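Local coordinates for DUF305 domain-containing protein (Deinococcus radiodurans R1, PDB 3BT5) that is of unknown function but folds into a bundle of long helices and belongs to the DUF305 family, which is grouped with the ferritin-like proteins, at residues R109-I112 with R113-G117. Sequence-based numbering, arbitrary orientation.
Sequences RLMI and RHHQG
The carbonyl O of Leu110 is held by two donors: the amide N of His114 one helical turn on, at 2.9 Å, and water 1, which donates to it. The same water accepts a weak hydrogen bond from NH2 of Arg113, linking the arginine's side chain back to the helix backbone. In the conformer described here, Arg113 runs alongside Leu110, and a bend at chi3 (62°) brings its NH2 3.5 Å from Leu110 CD2; the charge is answered by a salt bridge to Glu91 of helix 89-97.

On the inward side, Met111 lies against both histidines. Its CG stands anti to the backbone N (chi1 -170°), off-centre over the His115 ring in a CH-pi contact, and the bend at chi2 (75°) turns SD to 3.6 Å from His115 CE1. SD also approaches the His114 ring obliquely, its centroid 4.4 Å away. The two imidazoles meet edge to edge, ND1 of His114 lying 3.0 Å from ND1 of His115 in a hydrogen bond in which either could be the donor. Each NE2 is engaged elsewhere, that of His114 by the backbone O of His23 and that of His115 by Glu148. A leucine in place of His115 would probably leave Glu148 and ND1 of His114 without their mate, the His114 ring then held by NE2 alone among its nitrogens.

On another side of the turn, Gln116 lies next to Ile112, its NE2 3.6 Å from CG2.

With both histidine NE2 atoms facing acceptors, the ND1-ND1 bond needs one more proton; unless Glu148 is itself protonated, the buried pair probably shares a positive charge that this carboxylate would offset. Hydrogen bonds running from His23 of helix 11-37 through His114 and His115 to Glu148 of helix 132-158 tie three helices together inside the bundle.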
loop_
_atom_site.group_PDB
_atom_site.type_symbol
_atom_site.label_atom_id
_atom_site.label_comp_id
_atom_site.label_asym_id
_atom_site.label_seq_id
_atom_site.Cartn_x
_atom_site.Cartn_y
_atom_site.Cartn_z
ATOM N N ARG A 109 6.805 7.049 8.282
ATOM C CA ARG A 109 7.979 6.352 7.773
ATOM C C ARG A 109 7.600 5.000 7.167
ATOM O O ARG A 109 8.101 4.636 6.097
ATOM C CB ARG A 109 9.024 6.183 8.867
ATOM C CG ARG A 109 9.617 7.491 9.335
ATOM C CD ARG A 109 10.773 7.192 10.229
ATOM N NE ARG A 109 10.310 6.747 11.536
ATOM C CZ ARG A 109 10.312 7.520 12.622
ATOM N NH1 ARG A 109 9.878 7.046 13.777
ATOM N NH2 ARG A 109 10.755 8.768 12.548
ATOM N N LEU A 110 6.747 4.248 7.847
ATOM C CA LEU A 110 6.368 2.940 7.350
ATOM C C LEU A 110 5.556 3.062 6.086
ATOM O O LEU A 110 5.746 2.279 5.160
ATOM C CB LEU A 110 5.561 2.161 8.408
ATOM C CG LEU A 110 6.353 1.762 9.668
ATOM C CD1 LEU A 110 5.392 1.189 10.689
ATOM C CD2 LEU A 110 7.461 0.737 9.313
ATOM N N MET A 111 4.636 4.022 6.033
ATOM C CA MET A 111 3.816 4.131 4.830
ATOM C C MET A 111 4.636 4.635 3.647
ATOM O O MET A 111 4.407 4.208 2.519
ATOM C CB MET A 111 2.604 5.032 5.073
ATOM C CG MET A 111 1.580 4.979 3.933
ATOM S SD MET A 111 0.579 3.447 3.899
ATOM C CE MET A 111 -0.508 3.774 5.287
ATOM N N ILE A 112 5.597 5.525 3.888
ATOM C CA ILE A 112 6.489 5.918 2.801
ATOM C C ILE A 112 7.261 4.724 2.244
ATOM O O ILE A 112 7.319 4.538 1.031
ATOM C CB ILE A 112 7.468 7.048 3.233
ATOM C CG1 ILE A 112 6.706 8.366 3.434
ATOM C CG2 ILE A 112 8.628 7.189 2.220
ATOM C CD1 ILE A 112 7.513 9.391 4.271
ATOM N N ARG A 113 7.843 3.904 3.117
ATOM C CA ARG A 113 8.626 2.775 2.634
ATOM C C ARG A 113 7.724 1.785 1.898
ATOM O O ARG A 113 8.101 1.217 0.857
ATOM C CB ARG A 113 9.367 2.109 3.808
ATOM C CG ARG A 113 10.412 1.065 3.384
ATOM C CD ARG A 113 10.989 0.343 4.599
ATOM N NE ARG A 113 9.951 -0.393 5.307
ATOM C CZ ARG A 113 10.009 -0.807 6.571
ATOM N NH1 ARG A 113 11.040 -0.527 7.361
ATOM N NH2 ARG A 113 9.017 -1.478 7.053
ATOM N N HIS A 114 6.534 1.590 2.439
ATOM C CA HIS A 114 5.521 0.755 1.829
ATOM C C HIS A 114 5.214 1.224 0.402
ATOM O O HIS A 114 5.232 0.431 -0.561
ATOM C CB HIS A 114 4.297 0.803 2.736
ATOM C CG HIS A 114 3.052 0.241 2.161
ATOM N ND1 HIS A 114 2.269 0.938 1.269
ATOM C CD2 HIS A 114 2.432 -0.952 2.369
ATOM C CE1 HIS A 114 1.220 0.202 0.946
ATOM N NE2 HIS A 114 1.294 -0.948 1.604
ATOM N N HIS A 115 4.973 2.521 0.239
ATOM C CA HIS A 115 4.651 3.049 -1.075
ATOM C C HIS A 115 5.854 2.985 -2.028
ATOM O O HIS A 115 5.686 2.751 -3.219
ATOM C CB HIS A 115 4.206 4.513 -0.928
ATOM C CG HIS A 115 2.768 4.684 -0.527
ATOM N ND1 HIS A 115 2.067 3.735 0.204
ATOM C CD2 HIS A 115 1.893 5.688 -0.783
ATOM C CE1 HIS A 115 0.815 4.149 0.361
ATOM N NE2 HIS A 115 0.689 5.345 -0.215
ATOM N N GLN A 116 7.059 3.198 -1.517
ATOM C CA GLN A 116 8.254 3.037 -2.345
ATOM C C GLN A 116 8.345 1.609 -2.859
ATOM O O GLN A 116 8.725 1.395 -4.003
ATOM C CB GLN A 116 9.523 3.444 -1.577
ATOM C CG GLN A 116 9.543 4.938 -1.278
ATOM C CD GLN A 116 10.620 5.340 -0.298
ATOM O OE1 GLN A 116 10.993 4.561 0.572
ATOM N NE2 GLN A 116 11.089 6.586 -0.402
ATOM N N GLY A 117 8.018 0.629 -2.027
ATOM C CA GLY A 117 8.051 -0.761 -2.499
ATOM C C GLY A 117 6.995 -1.004 -3.564
ATOM O O GLY A 117 7.265 -1.685 -4.564
HETATM O O HOH W 1 6.900 -0.282 5.786
#